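Local structure of PtLCIB4 H88A mutant (Phaeodactylum tricornutum, 5B5Z) at residues Val213-Ala216 and Gln217-Leu220; Ser39-Leu42 and Ser43-Tyr47; Gly96-Ala99 and Gly100-Asp104. The protein is an engineered variant of a zinc-binding LCIB homologue, from a family of beta-carbonic anhydrases that probably interconvert carbon dioxide and bicarbonate. All blocks are in the same frame, centred on the assembly; numbering follows the deposited sequence.

Overall arrangement
Along the chain contact 2 comes first, contact 3 next and contact 1 last. None touches another. The centres of contacts 1 and 2 are about 25 Å apart, those of 1 and 3 about 23 Å, and those of 2 and 3 about 19 Å. Contact 1 lies within helix 205-228, its centre about 9 Å from the centre of the chain; the Val213 side chain is about 8 Å from the zinc ion. Contacts 2 and 3 mark the ends of helices 31-43 and 91-99, farther from the chain centre. Each of the three packs on strand 107-117 of the mixed sheet. That shared strand also carries the zinc ligand His115.

Contact 1: residues Val213-Ala216 and Gln217-Leu220; sequences VYDA and QQKL
Lys219 folds back along helix 205-228 to meet Asp215, one turn earlier. Lys219 CB lies 3.7 Å from Ala216 O. Lys219 CG sits beside the backbone N (chi1 -66°), which leads the extended chain back past the carbonyl of Asp215, with Lys219 CG 3.4 Å from Asp215 O. CD runs on past the same carbonyl at longer range. Lys219 CE then comes to 3.3 Å from Asp215 OD2. At the tip, Lys219 NZ forms a salt bridge with Asp215 OD2 at 3.4 Å. The two charged groups also share an outside partner, because the hydroxyl of Tyr195 is hydrogen-bonded to both OD2 and NZ.

A second pair lies on another side of the helix. Tyr214 has its CG anti to the backbone N (chi1 164°), and this turns the ring along the helix toward Gln218. Gln218 CB stands over one face of the Tyr214 ring, 4.3 Å from its centroid and 26° off the normal, a CH-pi contact. Gln218 CG lies 3.9 Å from Tyr214 OH. The Tyr214 side chain also touches Ser114, Arg259 and Arg260. A serine in place of Tyr214 would probably leave Gln218 CB without its aromatic face and open a gap toward the two arginines.

Val213 CG1 comes to 3.8 Å from Gln217 NE2. Four regular helical backbone bonds run through the segment, among them Gln218 N to Tyr214 O at 2.8 Å. The helix thus separates its chemistry by side. Its sheet-facing side packs on strands 107-117 and 255-264, and Gln217 NE2 hydrogen-bonds Gly113 O. On a more open side the opposite charges of Asp215 and Lys219 offset each other, and the Tyr195 hydroxyl bonds to both.

Contact 2: residues Ser39-Leu42 and Ser43-Tyr47; sequences SKRL and SQFGY
Leu42 lays its CD2 over one face of the Tyr47 ring, 4.2 Å above the ring plane and offset toward the rim. Nearer the backbone, Leu42 CB and Tyr47 CB pack at 3.7 Å. The carbonyl of Leu42 is shared: Leu42 O accepts Phe45 N at 2.9 Å and Tyr47 N at 3.1 Å. The two donors arrive from opposite faces of the carbonyl plane. The Tyr47 N to Leu42 O bond and a weak bond from Gly46 N to Ser43 O form a Schellman motif. Gly46 is its C-prime residue, with a phi of 85°.

The Phe45 ring turns its edge to Arg41 O, which lies in the ring plane, 3.3 Å from Phe45 CD1. The bent Arg41 chain runs beside it. Ser43 holds its OG between the backbone N and the carbonyl carbon (chi1 67°), which lets the Ser43 OG hydroxyl turn back and donate to Lys40 O at 2.7 Å. A water donates to both Ser39 O and Tyr47 O, tying the helix at Ser39 to the departing chain.

Tyr47 OH is hydrogen-bonded to Gln237, and Phe45 meets the ring of Phe274. Helix 31-43 therefore ends against the sheet, where Leu42 reaches Leu109, Ala239, Phe261 and Ile263 on three strands before the chain leaves for strand 52-57.

Contact 3: residues Gly96-Ala99 and Gly100-Asp104; sequences GAMA and GAIPD
The backbone of Gly96-Ala99 closes its last helical turn on the residues that follow. Gly100 N bonds Gly96 O at 3.0 Å in the normal helical way. The next two bonds are shorter in sequence. Ala101 N reaches Met98 O at 2.9 Å, and Ile102 N reaches Ala99 O at 3.2 Å, both from above the carbonyl plane. The second closes a type I beta turn from Ala99 to Ile102, after which the chain is extended.

Ile102 carries the side-chain contact. Its CG1 lies beside the backbone N (chi1 -62°), which brings that branch back to the helix end. Ile102 CD1 rests 3.6 Å from Ala99 CA and 4.3 Å from Ala99 CB. Met98 bends twice along its chain, and Met98 SD meets Ile102 CG1 at 4.1 Å. Both side chains also touch Leu53 and Cys108 on neighbouring strands of the sheet.

Beyond the turn, Ile102 O accepts a hydrogen bond from Arg132 of the second subunit, and Asp104 bonds the backbone of Glu133 there. This helix end turns the chain from helix 91-99 into strand 107-117, as in a beta-alpha-beta crossover from strand 79-80, with the dimer interface at the turn.

Contact 1: residues Val213-Ala216 and Gln217-Leu220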
# COMPACT_ATOMS: atom_id res chain seq x y z
N VAL A 213 0.90 13.26 13.86
CA VAL A 213 0.46 12.54 12.67
C VAL A 213 -0.71 11.62 12.99
O VAL A 213 -1.69 11.57 12.24
CB VAL A 213 1.61 11.74 12.05
CG1 VAL A 213 1.12 10.90 10.87
CG2 VAL A 213 2.70 12.72 11.58
N TYR A 214 -0.61 10.90 14.10
CA TYR A 214 -1.70 10.02 14.48
C TYR A 214 -2.98 10.83 14.69
O TYR A 214 -4.06 10.42 14.27
CB TYR A 214 -1.38 9.21 15.75
CG TYR A 214 -2.66 8.64 16.32
CD1 TYR A 214 -3.24 7.52 15.74
CD2 TYR A 214 -3.33 9.26 17.37
CE1 TYR A 214 -4.42 7.03 16.19
CE2 TYR A 214 -4.53 8.76 17.82
CZ TYR A 214 -5.06 7.64 17.23
OH TYR A 214 -6.25 7.11 17.66
N ASP A 215 -2.88 11.97 15.37
CA ASP A 215 -4.06 12.80 15.60
C ASP A 215 -4.72 13.22 14.30
O ASP A 215 -5.95 13.20 14.18
CB ASP A 215 -3.74 14.05 16.42
CG ASP A 215 -5.00 14.78 16.89
OD1 ASP A 215 -5.74 14.20 17.72
OD2 ASP A 215 -5.26 15.91 16.43
N ALA A 216 -3.89 13.61 13.32
CA ALA A 216 -4.41 14.00 12.02
C ALA A 216 -5.06 12.81 11.31
O ALA A 216 -6.10 12.94 10.67
CB ALA A 216 -3.29 14.60 11.18
N GLN A 217 -4.44 11.64 11.43
CA GLN A 217 -4.97 10.42 10.84
C GLN A 217 -6.30 10.05 11.46
O GLN A 217 -7.23 9.66 10.75
CB GLN A 217 -4.01 9.25 11.05
CG GLN A 217 -2.79 9.21 10.16
CD GLN A 217 -2.02 7.91 10.31
OE1 GLN A 217 -2.49 6.96 10.94
NE2 GLN A 217 -0.83 7.86 9.73
N GLN A 218 -6.39 10.17 12.77
CA GLN A 218 -7.59 9.71 13.46
C GLN A 218 -8.80 10.52 12.98
O GLN A 218 -9.88 9.98 12.78
CB GLN A 218 -7.40 9.81 14.99
CG GLN A 218 -8.66 9.50 15.79
CD GLN A 218 -9.48 10.76 16.03
OE1 GLN A 218 -8.96 11.78 16.46
NE2 GLN A 218 -10.77 10.69 15.74
N LYS A 219 -8.59 11.82 12.78
CA LYS A 219 -9.67 12.67 12.26
C LYS A 219 -10.11 12.26 10.86
O LYS A 219 -11.32 12.22 10.56
CB LYS A 219 -9.23 14.14 12.26
CG LYS A 219 -9.00 14.71 13.63
CD LYS A 219 -8.62 16.20 13.55
CE LYS A 219 -7.99 16.70 14.83
NZ LYS A 219 -7.24 17.97 14.57
N LEU A 220 -9.15 11.96 9.99
CA LEU A 220 -9.48 11.59 8.62
C LEU A 220 -10.14 10.21 8.56
O LEU A 220 -11.10 10.01 7.81
CB LEU A 220 -8.22 11.63 7.74
CG LEU A 220 -8.39 11.32 6.25
CD1 LEU A 220 -9.41 12.26 5.63
CD2 LEU A 220 -7.06 11.45 5.49

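Contact 2: residues Ser39-Leu42 and Ser43-Tyr47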
# COMPACT_ATOMS: atom_id res chain seq x y z
N SER A 39 -6.82 -9.93 18.91
CA SER A 39 -7.51 -11.12 18.40
C SER A 39 -8.29 -11.78 19.52
O SER A 39 -9.41 -12.23 19.30
CB SER A 39 -6.52 -12.10 17.77
OG SER A 39 -5.53 -12.54 18.68
N LYS A 40 -7.74 -11.80 20.74
CA LYS A 40 -8.47 -12.38 21.87
C LYS A 40 -9.75 -11.61 22.15
O LYS A 40 -10.81 -12.20 22.34
CB LYS A 40 -7.60 -12.40 23.13
CG LYS A 40 -8.30 -13.00 24.35
CD LYS A 40 -7.42 -12.91 25.59
CE LYS A 40 -7.94 -13.82 26.71
NZ LYS A 40 -6.85 -14.16 27.66
N ARG A 41 -9.66 -10.28 22.16
CA ARG A 41 -10.83 -9.47 22.42
C ARG A 41 -11.88 -9.60 21.32
O ARG A 41 -13.05 -9.81 21.59
CB ARG A 41 -10.43 -8.00 22.59
CG ARG A 41 -11.60 -7.05 22.81
CD ARG A 41 -12.40 -7.42 24.05
NE ARG A 41 -11.55 -7.53 25.23
CZ ARG A 41 -11.37 -6.55 26.12
NH1 ARG A 41 -11.99 -5.39 25.96
NH2 ARG A 41 -10.58 -6.74 27.16
N LEU A 42 -11.46 -9.49 20.06
CA LEU A 42 -12.44 -9.52 18.98
C LEU A 42 -13.07 -10.90 18.78
O LEU A 42 -14.18 -11.00 18.25
CB LEU A 42 -11.79 -9.02 17.69
CG LEU A 42 -11.40 -7.53 17.70
CD1 LEU A 42 -10.80 -7.21 16.34
CD2 LEU A 42 -12.61 -6.64 17.97
N SER A 43 -12.39 -11.96 19.22
CA SER A 43 -12.97 -13.30 19.12
C SER A 43 -14.22 -13.41 19.98
O SER A 43 -15.14 -14.15 19.66
CB SER A 43 -11.97 -14.38 19.50
OG SER A 43 -11.64 -14.32 20.88
N GLN A 44 -14.26 -12.66 21.08
CA GLN A 44 -15.44 -12.62 21.93
C GLN A 44 -16.61 -11.90 21.27
O GLN A 44 -17.74 -11.97 21.75
CB GLN A 44 -15.13 -11.93 23.26
CG GLN A 44 -14.06 -12.60 24.08
CD GLN A 44 -13.74 -11.81 25.33
OE1 GLN A 44 -14.58 -11.04 25.81
NE2 GLN A 44 -12.54 -11.98 25.86
N PHE A 45 -16.33 -11.22 20.16
CA PHE A 45 -17.36 -10.51 19.41
C PHE A 45 -17.53 -11.10 18.01
O PHE A 45 -18.05 -10.45 17.11
CB PHE A 45 -17.03 -9.01 19.34
CG PHE A 45 -17.08 -8.34 20.69
CD1 PHE A 45 -16.01 -8.43 21.56
CD2 PHE A 45 -18.21 -7.64 21.09
CE1 PHE A 45 -16.06 -7.84 22.81
CE2 PHE A 45 -18.26 -7.03 22.33
CZ PHE A 45 -17.18 -7.14 23.20
N GLY A 46 -17.07 -12.33 17.83
CA GLY A 46 -17.38 -13.09 16.64
C GLY A 46 -16.47 -12.85 15.45
O GLY A 46 -16.78 -13.27 14.33
N TYR A 47 -15.34 -12.19 15.68
CA TYR A 47 -14.34 -11.98 14.64
C TYR A 47 -13.44 -13.20 14.55
O TYR A 47 -12.67 -13.46 15.46
CB TYR A 47 -13.49 -10.73 14.91
CG TYR A 47 -14.24 -9.42 14.77
CD1 TYR A 47 -15.24 -9.07 15.65
CD2 TYR A 47 -13.92 -8.52 13.74
CE1 TYR A 47 -15.93 -7.89 15.53
CE2 TYR A 47 -14.62 -7.32 13.61
CZ TYR A 47 -15.61 -7.02 14.52
OH TYR A 47 -16.32 -5.84 14.44
O HOH W 1 -10.34 -12.52 16.35

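Contact 3: residues Gly96-Ala99 and Gly100-Asp104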
# COMPACT_ATOMS: atom_id res chain seq x y z
N GLY A 96 -14.95 1.89 0.30
CA GLY A 96 -16.04 1.17 -0.34
C GLY A 96 -15.59 -0.12 -0.99
O GLY A 96 -16.31 -1.12 -0.98
N ALA A 97 -14.40 -0.11 -1.59
CA ALA A 97 -13.84 -1.30 -2.21
C ALA A 97 -13.63 -2.39 -1.17
O ALA A 97 -13.94 -3.56 -1.37
CB ALA A 97 -12.53 -0.97 -2.90
N MET A 98 -13.07 -1.98 -0.04
CA MET A 98 -12.84 -2.88 1.06
C MET A 98 -14.18 -3.45 1.57
O MET A 98 -14.32 -4.66 1.74
CB MET A 98 -12.07 -2.14 2.16
CG MET A 98 -11.62 -2.99 3.30
SD MET A 98 -13.01 -3.24 4.42
CE MET A 98 -13.36 -1.55 4.93
N ALA A 99 -15.15 -2.58 1.82
CA ALA A 99 -16.43 -3.00 2.40
C ALA A 99 -17.13 -3.99 1.49
O ALA A 99 -17.74 -4.95 1.96
CB ALA A 99 -17.31 -1.79 2.66
N GLY A 100 -16.99 -3.78 0.18
CA GLY A 100 -17.59 -4.67 -0.81
C GLY A 100 -16.95 -6.05 -0.91
O GLY A 100 -17.43 -6.89 -1.67
N ALA A 101 -15.87 -6.27 -0.17
CA ALA A 101 -15.17 -7.54 -0.15
C ALA A 101 -15.27 -8.25 1.20
O ALA A 101 -14.70 -9.33 1.39
CB ALA A 101 -13.71 -7.34 -0.52
N ILE A 102 -15.96 -7.64 2.16
CA ILE A 102 -16.16 -8.26 3.46
C ILE A 102 -16.99 -9.54 3.27
O ILE A 102 -17.98 -9.52 2.54
CB ILE A 102 -16.87 -7.29 4.44
CG1 ILE A 102 -16.01 -6.05 4.68
CG2 ILE A 102 -17.18 -7.97 5.78
CD1 ILE A 102 -16.73 -4.95 5.46
N PRO A 103 -16.55 -10.64 3.88
CA PRO A 103 -17.32 -11.89 3.82
C PRO A 103 -18.78 -11.67 4.21
O PRO A 103 -19.06 -10.83 5.08
CB PRO A 103 -16.62 -12.79 4.84
CG PRO A 103 -15.21 -12.33 4.80
CD PRO A 103 -15.27 -10.84 4.59
N ASP A 104 -19.68 -12.40 3.57
CA ASP A 104 -21.11 -12.25 3.83
C ASP A 104 -21.39 -12.43 5.32
O ASP A 104 -20.94 -13.40 5.93
CB ASP A 104 -21.92 -13.26 3.01
CG ASP A 104 -21.79 -13.05 1.51
OD1 ASP A 104 -21.58 -11.90 1.07
OD2 ASP A 104 -21.88 -14.06 0.77